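Local coordinates for protein 1-carboxybiuret hydrolase subunit AtzE (Pseudomonas sp., PDB 6C62) that hydrolyses 1-carboxybiuret to urea-1,3-dicarboxylate and ammonia, a step in the bacterial degradation of the herbicide atrazine, at residues G33-F38 with G135-P140; I366-A371 with V428-A433. All coordinates share one frame; numbering follows the deposited sequence. Where two conformers were deposited one is given.

Contact 1: residues G33-F38 with G135-P140; sequences GLINAF and GPTRNP
The hydroxyl of Thr137 has two partners: OG1 donates to the carbonyl O of Asn36 at 2.8 Å and is also hydrogen-bonded to ND2 of Asn119. In this amidase-family fold the contact fastens the C-terminal end of helix 17-35, and the turn leading into strand 38-41, to the irregular strand 135-139. The chain directions lie nearly at right angles, and a few discrete bonds, not a strand ladder, make the joint. The threonine donor stands above the plane of the Asn36 carbonyl, 37° out of it.

Asn36 is the first residue past the helix, with positive phi, and its CB points toward the strand. With CG anti to the backbone N (chi1 -168°), ND2 reaches the O of Pro136 at 3.1 Å. The acceptor lies almost in the amide plane, although the nitrogen sits well above the plane of the proline carbonyl. The same ND2 also bonds Tyr134 O, so the amide is pinned by two backbone oxygens. One residue back, the carbonyl O of Ile35 takes the backbone N of Arg138 at 2.9 Å, a nearly straight bond with an angle of 167° at the hydrogen.

Arg138 runs extended from CG to NE and passes its CD 3.3 Å from the O of Leu34, crossing the leucine side chain roughly perpendicularly. A water completes this corner, donating to Leu34 O (2.8 Å) and accepting from Arg138 NE in the guanidinium plane, while NH1 goes on to Thr143 O. The Ile35 side chain bends so that CD1 lies 3.9 Å from Pro140 CA and 4.1 Å from Pro140 CG.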
# COMPACT_ATOMS: atom_id res chain seq x y z
N GLY A 33 39.22 -8.80 16.35
CA GLY A 33 39.82 -7.51 16.62
C GLY A 33 40.06 -6.75 15.30
O GLY A 33 39.77 -5.55 15.25
N LEU A 34 40.56 -7.43 14.26
CA LEU A 34 40.79 -6.81 12.97
C LEU A 34 39.52 -6.75 12.03
O LEU A 34 39.22 -5.72 11.44
CB LEU A 34 41.88 -7.55 12.25
CG LEU A 34 42.33 -6.95 10.92
CD1 LEU A 34 42.81 -5.52 11.04
CD2 LEU A 34 43.42 -7.85 10.38
N ILE A 35 38.80 -7.85 11.89
CA ILE A 35 37.68 -7.92 10.91
C ILE A 35 36.52 -7.06 11.40
O ILE A 35 35.86 -6.38 10.60
CB ILE A 35 37.25 -9.36 10.70
CG1 ILE A 35 38.42 -10.24 10.15
CG2 ILE A 35 36.03 -9.45 9.76
CD1 ILE A 35 39.11 -9.65 8.97
N ASN A 36 36.26 -7.06 12.71
CA ASN A 36 35.19 -6.30 13.34
C ASN A 36 33.80 -6.64 12.73
O ASN A 36 33.04 -5.77 12.39
CB ASN A 36 35.48 -4.79 13.26
CG ASN A 36 34.56 -3.98 14.14
OD1 ASN A 36 34.37 -4.31 15.29
ND2 ASN A 36 34.03 -2.85 13.63
N ALA A 37 33.53 -7.93 12.57
CA ALA A 37 32.23 -8.42 12.11
C ALA A 37 31.24 -8.53 13.25
O ALA A 37 30.05 -8.32 13.00
CB ALA A 37 32.37 -9.75 11.42
N PHE A 38 31.66 -8.82 14.48
CA PHE A 38 30.74 -9.01 15.59
C PHE A 38 30.51 -7.78 16.46
O PHE A 38 31.45 -7.10 16.81
CB PHE A 38 31.20 -10.14 16.51
CG PHE A 38 30.88 -11.51 16.00
CD1 PHE A 38 31.62 -12.08 14.99
CD2 PHE A 38 29.82 -12.22 16.55
CE1 PHE A 38 31.34 -13.36 14.51
CE2 PHE A 38 29.52 -13.49 16.09
CZ PHE A 38 30.29 -14.07 15.04
N GLY A 135 32.74 1.26 14.15
CA GLY A 135 33.86 1.03 13.29
C GLY A 135 33.50 0.23 12.04
O GLY A 135 32.45 -0.46 12.00
N PRO A 136 34.34 0.35 10.99
CA PRO A 136 34.07 -0.41 9.77
C PRO A 136 34.26 -1.88 9.98
O PRO A 136 35.13 -2.30 10.81
CB PRO A 136 35.12 0.09 8.77
CG PRO A 136 36.27 0.45 9.65
CD PRO A 136 35.66 1.04 10.90
N THR A 137 33.52 -2.70 9.25
CA THR A 137 33.88 -4.12 9.07
C THR A 137 34.86 -4.23 7.92
O THR A 137 34.67 -3.60 6.89
CB THR A 137 32.64 -4.96 8.83
OG1 THR A 137 31.84 -4.96 10.02
CG2 THR A 137 33.00 -6.41 8.52
N ARG A 138 35.90 -5.04 8.07
CA ARG A 138 36.96 -5.11 7.06
C ARG A 138 36.88 -6.39 6.27
O ARG A 138 36.59 -7.47 6.80
CB ARG A 138 38.34 -4.96 7.71
CG ARG A 138 38.55 -3.63 8.43
CD ARG A 138 39.94 -3.53 9.10
NE ARG A 138 40.07 -2.19 9.67
CZ ARG A 138 40.50 -1.11 9.01
NH1 ARG A 138 40.95 -1.15 7.75
NH2 ARG A 138 40.44 0.07 9.64
N ASN A 139 37.17 -6.30 4.97
CA ASN A 139 37.14 -7.46 4.10
C ASN A 139 38.23 -8.44 4.50
O ASN A 139 39.42 -8.08 4.46
CB ASN A 139 37.34 -7.01 2.66
CG ASN A 139 36.90 -8.03 1.68
OD1 ASN A 139 37.36 -9.17 1.72
ND2 ASN A 139 35.99 -7.64 0.76
N PRO A 140 37.90 -9.70 4.81
CA PRO A 140 38.94 -10.65 5.16
C PRO A 140 39.90 -10.98 4.05
O PRO A 140 40.97 -11.43 4.35
CB PRO A 140 38.13 -11.91 5.55
CG PRO A 140 36.85 -11.39 6.00
CD PRO A 140 36.58 -10.28 5.05
O HOH W 1 39.26 -3.07 12.26

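Contact 2: residues I366-A371 with V428-A433; sequences ILIAPA and VQLIAA
Leu367 and Ile431 satisfy each other's backbone completely: Leu367 N donates to Ile431 O and Ile431 N to Leu367 O, both at 2.9 Å. Two residues further along strand 366-370, Ala369 pairs with Gln429 in the next hydrogen-bonded pair. Here the bonds are unequal, 3.1 Å from Ala369 N to Gln429 O but 2.7 Å from Gln429 N to Ala369 O, and the shorter is the more bent, at 147°. Between them Ile368 faces Leu430 in a non-hydrogen-bonded pair, where Ile368 CA also sends a C-H toward Gln429 O.

The backbone groups of Ile366 and Ile368 turn the other way, to bonds with Arg256, Gly258 and Leu260, which leaves strand 366-370 flanked on both edges, antiparallel to strand 426-432 and parallel to strand 257-260, within the large mixed central sheet of the amidase fold. One face of the pair carries Ile366, Ile368 and Leu430, with Leu430 CD2 at 4.3 Å from Ile368 CG1; helices 270-283 and 437-449 pack over it. The other carries Leu367, Ala369, Gln429 and Ile431, where Ile431 CD1 touches the methyl of Ala369.

Gln429 is the polar member of that second face, and both ends of its buried amide have partners. Its chain is extended beyond CG (chi2 -173°), which carries NE2 past Ala369 to the O of Pro370, 2.9 Å away and close to the amide plane, with the nitrogen tilted 33° from the carbonyl plane. Leu400 O takes a second bond from NE2, and OE1 accepts from NH1 of Arg176, two residues after Ser174, the acyl-ester nucleophile by similarity. Gln429 CG meanwhile rests 3.8 Å from Ala371 CA.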
# COMPACT_ATOMS: atom_id res chain seq x y z
N ILE A 366 15.82 -18.43 -15.67
CA ILE A 366 16.88 -17.76 -14.90
C ILE A 366 17.50 -16.66 -15.75
O ILE A 366 17.72 -16.86 -16.97
CB ILE A 366 17.94 -18.79 -14.46
CG1 ILE A 366 17.38 -19.76 -13.47
CG2 ILE A 366 19.11 -18.13 -13.77
CD1 ILE A 366 17.95 -21.11 -13.67
N LEU A 367 17.80 -15.52 -15.13
CA LEU A 367 18.52 -14.43 -15.78
C LEU A 367 19.75 -14.10 -14.97
O LEU A 367 19.70 -14.13 -13.73
CB LEU A 367 17.64 -13.19 -15.99
CG LEU A 367 16.42 -13.47 -16.90
CD1 LEU A 367 15.40 -12.34 -16.84
CD2 LEU A 367 16.87 -13.62 -18.35
N ILE A 368 20.86 -13.78 -15.65
CA ILE A 368 22.14 -13.57 -15.01
C ILE A 368 22.60 -12.12 -15.12
O ILE A 368 22.58 -11.50 -16.20
CB ILE A 368 23.23 -14.41 -15.71
CG1 ILE A 368 22.82 -15.87 -15.74
CG2 ILE A 368 24.55 -14.27 -14.95
CD1 ILE A 368 23.78 -16.65 -16.64
N ALA A 369 23.07 -11.59 -14.02
CA ALA A 369 23.67 -10.27 -13.97
C ALA A 369 24.80 -10.23 -12.98
O ALA A 369 24.91 -11.10 -12.13
CB ALA A 369 22.59 -9.26 -13.57
N PRO A 370 25.64 -9.19 -13.02
CA PRO A 370 26.62 -9.07 -11.96
C PRO A 370 25.96 -8.56 -10.71
O PRO A 370 24.90 -7.92 -10.77
CB PRO A 370 27.65 -8.06 -12.51
CG PRO A 370 27.15 -7.62 -13.88
CD PRO A 370 25.71 -8.06 -13.98
N ALA A 371 26.54 -8.88 -9.57
CA ALA A 371 26.05 -8.40 -8.28
C ALA A 371 26.48 -6.99 -7.92
O ALA A 371 25.73 -6.24 -7.26
CB ALA A 371 26.48 -9.36 -7.18
N VAL A 428 27.94 -13.06 -8.89
CA VAL A 428 26.96 -13.08 -9.95
C VAL A 428 25.57 -13.31 -9.37
O VAL A 428 25.38 -14.22 -8.55
CB VAL A 428 27.33 -14.18 -10.99
CG1 VAL A 428 27.15 -15.56 -10.44
CG2 VAL A 428 26.45 -14.07 -12.21
N GLN A 429 24.59 -12.51 -9.82
CA GLN A 429 23.18 -12.72 -9.47
C GLN A 429 22.56 -13.75 -10.41
O GLN A 429 22.62 -13.60 -11.65
CB GLN A 429 22.38 -11.42 -9.61
CG GLN A 429 22.83 -10.27 -8.73
CD GLN A 429 21.88 -9.08 -8.80
OE1 GLN A 429 20.88 -9.05 -8.07
NE2 GLN A 429 22.20 -8.07 -9.63
N LEU A 430 21.96 -14.78 -9.83
CA LEU A 430 21.13 -15.75 -10.55
C LEU A 430 19.69 -15.47 -10.12
O LEU A 430 19.30 -15.70 -8.96
CB LEU A 430 21.56 -17.15 -10.17
CG LEU A 430 23.07 -17.46 -10.34
CD1 LEU A 430 23.42 -18.77 -9.70
CD2 LEU A 430 23.45 -17.46 -11.78
N ILE A 431 18.91 -14.88 -11.03
CA ILE A 431 17.62 -14.25 -10.73
C ILE A 431 16.57 -15.14 -11.33
O ILE A 431 16.67 -15.52 -12.50
CB ILE A 431 17.49 -12.86 -11.36
CG1 ILE A 431 18.70 -12.00 -11.04
CG2 ILE A 431 16.24 -12.14 -10.92
CD1 ILE A 431 18.93 -10.83 -11.95
N ALA A 432 15.54 -15.44 -10.56
CA ALA A 432 14.38 -16.19 -11.06
C ALA A 432 13.09 -15.45 -10.75
O ALA A 432 13.08 -14.42 -10.05
CB ALA A 432 14.37 -17.58 -10.43
N ALA A 433 11.98 -15.97 -11.28
CA ALA A 433 10.66 -15.40 -11.05
C ALA A 433 10.29 -15.50 -9.57
O ALA A 433 10.78 -16.40 -8.90
CB ALA A 433 9.61 -16.15 -11.87

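From the N terminus, helix 17-35 ends in contact 1, which closes a loop of 96 residues when the chain returns at 135-140; that loop holds helix 43-58, strands 70-74 and 113-118, and the probable catalytic Lys74. The chain then passes the other two probable catalytic residues, Ser150 and Ser174, before contact 2 opens at 366 and closes a shorter loop of 56 residues, including strand 411-416. The loops are in series, neither nested nor crossed. The centres of contacts 1 and 2 are 28 Å apart, on opposite sides of the chain's centre. Contact 1 ties the end of helix 17-35 to strand 135-139, whereas contact 2 joins two neighbouring strands inside the central sheet.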